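Local coordinates for gamma-resorcylate decarboxylase (Polaromonas, PDB 4QRO), which probably catalyses the manganese-dependent, non-oxidative decarboxylation of gamma-resorcylate (2,6-dihydroxybenzoate) to resorcinol, at residues L270-F284 / T303-N317. Numbering follows the deposited sequence.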
loop_
_atom_site.group_PDB
_atom_site.type_symbol
_atom_site.label_atom_id
_atom_site.label_comp_id
_atom_site.label_asym_id
_atom_site.label_seq_id
_atom_site.Cartn_x
_atom_site.Cartn_y
_atom_site.Cartn_z
ATOM N N LEU A 270 -10.100 6.329 -8.332
ATOM C CA LEU A 270 -9.846 7.106 -9.547
ATOM C C LEU A 270 -9.756 8.614 -9.275
ATOM O O LEU A 270 -8.841 9.271 -9.753
ATOM C CB LEU A 270 -10.949 6.854 -10.592
ATOM C CG LEU A 270 -10.823 7.688 -11.881
ATOM C CD1 LEU A 270 -9.496 7.387 -12.581
ATOM C CD2 LEU A 270 -12.010 7.437 -12.810
ATOM N N ILE A 271 -10.702 9.154 -8.501
ATOM C CA ILE A 271 -10.725 10.589 -8.203
ATOM C C ILE A 271 -9.493 10.977 -7.409
ATOM O O ILE A 271 -8.877 12.006 -7.707
ATOM C CB ILE A 271 -12.011 11.022 -7.463
ATOM C CG1 ILE A 271 -13.242 10.903 -8.395
ATOM C CG2 ILE A 271 -11.916 12.460 -6.930
ATOM C CD1 ILE A 271 -14.547 11.073 -7.640
ATOM N N ASP A 272 -9.099 10.158 -6.434
ATOM C CA ASP A 272 -7.866 10.440 -5.694
ATOM C C ASP A 272 -6.681 10.471 -6.656
ATOM O O ASP A 272 -5.846 11.370 -6.601
ATOM C CB ASP A 272 -7.619 9.397 -4.618
ATOM C CG ASP A 272 -6.436 9.739 -3.740
ATOM O OD1 ASP A 272 -6.309 10.894 -3.282
ATOM O OD2 ASP A 272 -5.596 8.874 -3.535
ATOM N N ALA A 273 -6.594 9.485 -7.538
ATOM C CA ALA A 273 -5.458 9.467 -8.462
ATOM C C ALA A 273 -5.497 10.674 -9.384
ATOM O O ALA A 273 -4.438 11.247 -9.640
ATOM C CB ALA A 273 -5.376 8.163 -9.252
ATOM N N ILE A 274 -6.674 11.075 -9.874
ATOM C CA ILE A 274 -6.789 12.324 -10.688
ATOM C C ILE A 274 -6.226 13.556 -9.942
ATOM O O ILE A 274 -5.514 14.366 -10.518
ATOM C CB ILE A 274 -8.228 12.569 -11.196
ATOM C CG1 ILE A 274 -8.562 11.557 -12.303
ATOM C CG2 ILE A 274 -8.442 14.002 -11.679
ATOM C CD1 ILE A 274 -10.021 11.514 -12.697
ATOM N N LEU A 275 -6.500 13.648 -8.645
ATOM C CA LEU A 275 -6.111 14.793 -7.844
ATOM C C LEU A 275 -4.706 14.692 -7.340
ATOM O O LEU A 275 -4.202 15.627 -6.676
ATOM C CB LEU A 275 -7.083 14.952 -6.659
ATOM C CG LEU A 275 -8.520 15.355 -7.040
ATOM C CD1 LEU A 275 -9.384 15.437 -5.789
ATOM C CD2 LEU A 275 -8.576 16.676 -7.811
ATOM N N GLU A 276 -4.022 13.593 -7.682
ATOM C CA GLU A 276 -2.645 13.433 -7.307
ATOM C C GLU A 276 -1.725 13.401 -8.514
ATOM O O GLU A 276 -0.721 14.088 -8.523
ATOM C CB GLU A 276 -2.438 12.178 -6.448
ATOM C CG GLU A 276 -2.983 12.290 -5.021
ATOM C CD GLU A 276 -2.134 13.176 -4.122
ATOM O OE1 GLU A 276 -2.379 13.243 -2.890
ATOM O OE2 GLU A 276 -1.185 13.780 -4.637
ATOM N N ILE A 277 -2.034 12.595 -9.520
ATOM C CA ILE A 277 -1.150 12.513 -10.684
ATOM C C ILE A 277 -1.755 13.146 -11.946
ATOM O O ILE A 277 -1.021 13.449 -12.897
ATOM C CB ILE A 277 -0.687 11.052 -10.916
ATOM C CG1 ILE A 277 0.597 11.007 -11.770
ATOM C CG2 ILE A 277 -1.774 10.208 -11.577
ATOM C CD1 ILE A 277 1.171 9.615 -11.993
ATOM N N GLY A 278 -3.088 13.289 -11.977
ATOM C CA GLY A 278 -3.801 13.943 -13.071
ATOM C C GLY A 278 -4.295 12.959 -14.129
ATOM O O GLY A 278 -3.658 11.918 -14.374
ATOM N N ALA A 279 -5.416 13.306 -14.751
ATOM C CA ALA A 279 -6.099 12.429 -15.698
ATOM C C ALA A 279 -5.297 12.184 -16.958
ATOM O O ALA A 279 -5.547 11.197 -17.663
ATOM C CB ALA A 279 -7.471 12.977 -16.066
ATOM N N ASP A 280 -4.352 13.054 -17.266
ATOM C CA ASP A 280 -3.461 12.858 -18.439
ATOM C C ASP A 280 -2.561 11.641 -18.309
ATOM O O ASP A 280 -2.025 11.182 -19.310
ATOM C CB ASP A 280 -2.526 14.070 -18.645
ATOM C CG ASP A 280 -3.253 15.309 -19.157
ATOM O OD1 ASP A 280 -4.389 15.196 -19.602
ATOM O OD2 ASP A 280 -2.673 16.408 -19.105
ATOM N N ARG A 281 -2.380 11.133 -17.087
ATOM C CA ARG A 281 -1.491 9.985 -16.816
ATOM C C ARG A 281 -2.237 8.745 -16.348
ATOM O O ARG A 281 -1.633 7.813 -15.811
ATOM C CB ARG A 281 -0.409 10.372 -15.802
ATOM C CG ARG A 281 0.540 11.406 -16.374
ATOM C CD ARG A 281 1.713 11.746 -15.482
ATOM N NE ARG A 281 2.662 12.555 -16.228
ATOM C CZ ARG A 281 3.764 12.079 -16.793
ATOM N NH1 ARG A 281 4.093 10.796 -16.654
ATOM N NH2 ARG A 281 4.559 12.901 -17.463
ATOM N N ILE A 282 -3.545 8.716 -16.593
ATOM C CA ILE A 282 -4.395 7.592 -16.249
ATOM C C ILE A 282 -4.957 6.956 -17.532
ATOM O O ILE A 282 -5.439 7.651 -18.411
ATOM C CB ILE A 282 -5.503 8.025 -15.269
ATOM C CG1 ILE A 282 -4.826 8.577 -14.003
ATOM C CG2 ILE A 282 -6.349 6.829 -14.870
ATOM C CD1 ILE A 282 -5.775 9.199 -13.000
ATOM N N LEU A 283 -4.827 5.630 -17.622
ATOM C CA LEU A 283 -5.218 4.873 -18.779
ATOM C C LEU A 283 -6.258 3.810 -18.419
ATOM O O LEU A 283 -6.099 3.104 -17.436
ATOM C CB LEU A 283 -3.988 4.172 -19.367
ATOM C CG LEU A 283 -2.687 4.992 -19.491
ATOM C CD1 LEU A 283 -1.534 4.181 -20.076
ATOM C CD2 LEU A 283 -2.914 6.191 -20.352
ATOM N N PHE A 284 -7.286 3.675 -19.259
ATOM C CA PHE A 284 -8.234 2.580 -19.134
ATOM C C PHE A 284 -7.516 1.251 -19.345
ATOM O O PHE A 284 -6.614 1.153 -20.162
ATOM C CB PHE A 284 -9.402 2.747 -20.118
ATOM C CG PHE A 284 -10.398 1.601 -20.090
ATOM C CD1 PHE A 284 -11.281 1.436 -19.038
ATOM C CD2 PHE A 284 -10.421 0.668 -21.111
ATOM C CE1 PHE A 284 -12.197 0.397 -19.041
ATOM C CE2 PHE A 284 -11.311 -0.370 -21.110
ATOM C CZ PHE A 284 -12.196 -0.524 -20.064
ATOM N N THR A 303 -18.307 6.320 -14.550
ATOM C CA THR A 303 -17.581 6.894 -13.394
ATOM C C THR A 303 -17.635 8.446 -13.446
ATOM O O THR A 303 -17.772 9.063 -14.509
ATOM C CB THR A 303 -16.171 6.346 -13.260
ATOM O OG1 THR A 303 -15.604 6.760 -12.005
ATOM C CG2 THR A 303 -15.307 6.803 -14.454
ATOM N N SER A 304 -17.562 9.059 -12.268
ATOM C CA SER A 304 -17.907 10.474 -12.084
ATOM C C SER A 304 -16.780 11.437 -12.421
ATOM O O SER A 304 -16.189 12.071 -11.538
ATOM C CB SER A 304 -18.375 10.660 -10.638
ATOM O OG SER A 304 -19.480 9.792 -10.438
ATOM N N ILE A 305 -16.500 11.557 -13.723
ATOM C CA ILE A 305 -15.457 12.441 -14.202
ATOM C C ILE A 305 -16.038 13.225 -15.377
ATOM O O ILE A 305 -17.153 12.982 -15.785
ATOM C CB ILE A 305 -14.181 11.660 -14.613
ATOM C CG1 ILE A 305 -14.469 10.625 -15.714
ATOM C CG2 ILE A 305 -13.583 10.970 -13.393
ATOM C CD1 ILE A 305 -13.226 9.862 -16.193
ATOM N N SER A 306 -15.289 14.188 -15.897
ATOM C CA SER A 306 -15.735 14.963 -17.045
ATOM C C SER A 306 -15.683 14.106 -18.298
ATOM O O SER A 306 -14.882 13.182 -18.401
ATOM C CB SER A 306 -14.821 16.190 -17.258
ATOM O OG SER A 306 -13.493 15.803 -17.635
ATOM N N GLU A 307 -16.529 14.430 -19.255
ATOM C CA GLU A 307 -16.517 13.724 -20.542
ATOM C C GLU A 307 -15.164 13.896 -21.241
ATOM O O GLU A 307 -14.688 12.950 -21.866
ATOM C CB GLU A 307 -17.689 14.147 -21.440
ATOM C CG GLU A 307 -19.083 13.740 -20.923
ATOM C CD GLU A 307 -19.177 12.331 -20.315
ATOM O OE1 GLU A 307 -18.780 11.337 -20.959
ATOM O OE2 GLU A 307 -19.679 12.191 -19.178
ATOM N N ALA A 308 -14.514 15.058 -21.092
ATOM C CA ALA A 308 -13.158 15.267 -21.664
ATOM C C ALA A 308 -12.154 14.246 -21.118
ATOM O O ALA A 308 -11.399 13.641 -21.846
ATOM C CB ALA A 308 -12.653 16.660 -21.381
ATOM N N ASP A 309 -12.168 14.048 -19.818
ATOM C CA ASP A 309 -11.248 13.099 -19.190
ATOM C C ASP A 309 -11.636 11.615 -19.460
ATOM O O ASP A 309 -10.764 10.730 -19.540
ATOM C CB ASP A 309 -11.165 13.396 -17.687
ATOM C CG ASP A 309 -10.435 14.710 -17.382
ATOM O OD1 ASP A 309 -9.648 15.221 -18.224
ATOM O OD2 ASP A 309 -10.655 15.237 -16.266
ATOM N N ARG A 310 -12.932 11.350 -19.608
ATOM C CA ARG A 310 -13.401 10.025 -19.999
ATOM C C ARG A 310 -12.824 9.639 -21.389
ATOM O O ARG A 310 -12.404 8.510 -21.608
ATOM C CB ARG A 310 -14.922 9.946 -20.029
ATOM C CG ARG A 310 -15.384 8.499 -19.849
ATOM C CD ARG A 310 -16.859 8.339 -20.038
ATOM N NE ARG A 310 -17.654 9.258 -19.207
ATOM C CZ ARG A 310 -17.825 9.174 -17.879
ATOM N NH1 ARG A 310 -17.251 8.228 -17.133
ATOM N NH2 ARG A 310 -18.578 10.080 -17.271
ATOM N N LYS A 311 -12.775 10.589 -22.305
ATOM C CA LYS A 311 -12.121 10.321 -23.611
ATOM C C LYS A 311 -10.598 10.167 -23.507
ATOM O O LYS A 311 -10.026 9.298 -24.150
ATOM C CB LYS A 311 -12.471 11.408 -24.623
ATOM C CG LYS A 311 -13.941 11.428 -25.014
ATOM C CD LYS A 311 -14.270 12.650 -25.874
ATOM C CE LYS A 311 -15.773 12.764 -26.090
ATOM N NZ LYS A 311 -16.120 13.904 -26.980
ATOM N N LYS A 312 -9.938 10.983 -22.679
ATOM C CA LYS A 312 -8.510 10.889 -22.519
ATOM C C LYS A 312 -8.124 9.557 -21.883
ATOM O O LYS A 312 -7.286 8.822 -22.399
ATOM C CB LYS A 312 -7.962 12.032 -21.668
ATOM C CG LYS A 312 -7.898 13.337 -22.418
ATOM C CD LYS A 312 -8.053 14.533 -21.498
ATOM C CE LYS A 312 -6.814 14.739 -20.689
ATOM N NZ LYS A 312 -7.068 15.727 -19.604
ATOM N N ILE A 313 -8.755 9.234 -20.764
ATOM C CA ILE A 313 -8.447 7.988 -20.070
ATOM C C ILE A 313 -8.885 6.766 -20.892
ATOM O O ILE A 313 -8.206 5.757 -20.872
ATOM C CB ILE A 313 -9.098 7.946 -18.660
ATOM C CG1 ILE A 313 -8.494 9.066 -17.806
ATOM C CG2 ILE A 313 -8.877 6.595 -17.994
ATOM C CD1 ILE A 313 -9.185 9.271 -16.458
ATOM N N GLY A 314 -9.995 6.891 -21.621
ATOM C CA GLY A 314 -10.556 5.812 -22.419
ATOM C C GLY A 314 -9.666 5.446 -23.597
ATOM O O GLY A 314 -9.476 4.249 -23.897
ATOM N N TRP A 315 -9.118 6.456 -24.254
ATOM C CA TRP A 315 -8.298 6.225 -25.457
ATOM C C TRP A 315 -7.291 7.312 -25.820
ATOM O O TRP A 315 -6.246 7.012 -26.367
ATOM C CB TRP A 315 -9.195 5.953 -26.668
ATOM C CG TRP A 315 -10.207 7.018 -26.983
ATOM C CD1 TRP A 315 -11.525 7.050 -26.582
ATOM C CD2 TRP A 315 -10.012 8.187 -27.797
ATOM N NE1 TRP A 315 -12.140 8.175 -27.075
ATOM C CE2 TRP A 315 -11.237 8.897 -27.808
ATOM C CE3 TRP A 315 -8.918 8.718 -28.494
ATOM C CZ2 TRP A 315 -11.403 10.107 -28.515
ATOM C CZ3 TRP A 315 -9.080 9.931 -29.189
ATOM C CH2 TRP A 315 -10.312 10.606 -29.188
ATOM N N GLY A 316 -7.606 8.579 -25.581
ATOM C CA GLY A 316 -6.674 9.648 -25.966
ATOM C C GLY A 316 -5.268 9.524 -25.406
ATOM O O GLY A 316 -4.296 9.684 -26.152
ATOM N N ASN A 317 -5.141 9.248 -24.096
ATOM C CA ASN A 317 -3.815 9.165 -23.467
ATOM C C ASN A 317 -2.982 8.027 -24.076
ATOM O O ASN A 317 -1.802 8.217 -24.373
ATOM C CB ASN A 317 -3.900 8.986 -21.932
ATOM C CG ASN A 317 -4.573 10.174 -21.224
ATOM O OD1 ASN A 317 -4.647 11.287 -21.747
ATOM N ND2 ASN A 317 -5.097 9.925 -20.037
#
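The backbones of Leu283 and Ile313 draw together to 4.7 Å between their CA atoms, where strand 282-283 passes the helix that starts at Glu307, and Phe284 N bonds to Ile313 O at 2.8 Å. In the pi-type turn at 312-316, Asn317 N bonds to Lys312 O instead of Ile313 O, its usual acceptor four residues back, consistent with Ile313 O being available to Phe284 N. One turn on, the Asn317 amide shows how a single side chain can tie down a whole turn: its ND2 donates to Ala279 O (2.7 Å) and, more straightly, to Ile282 O (2.8 Å, 155° at the hydrogen). Together the two bonds hold the amide's rotation, with Ile282 O in its plane and Ala279 O tilted from it. Leu283 CD2 packs on Asn317 CB.

Ile313 is the apolar centre. With CG1 anti to its carbonyl carbon (chi1 -63°), its chain runs alongside Ile282, pointing the same way, and its CD1 reaches Ala279 CB at 4.1 Å. Farther out, Ile305 CG2 meets Ile274 CD1 (3.7 Å), the two side chains crossing at about a right angle, and also touches Leu270 CD2. Asp309 and Lys312 form a salt bridge beside Ala279.

Helix 293-302 lies against this layer through Trp299 and Phe300. Strand 257-260 pairs with 282-283, whereas strand 4-11 meets Leu283 through Leu7 and bonds Gly314 through Ile5, consistent with closure of the amidohydrolase barrel.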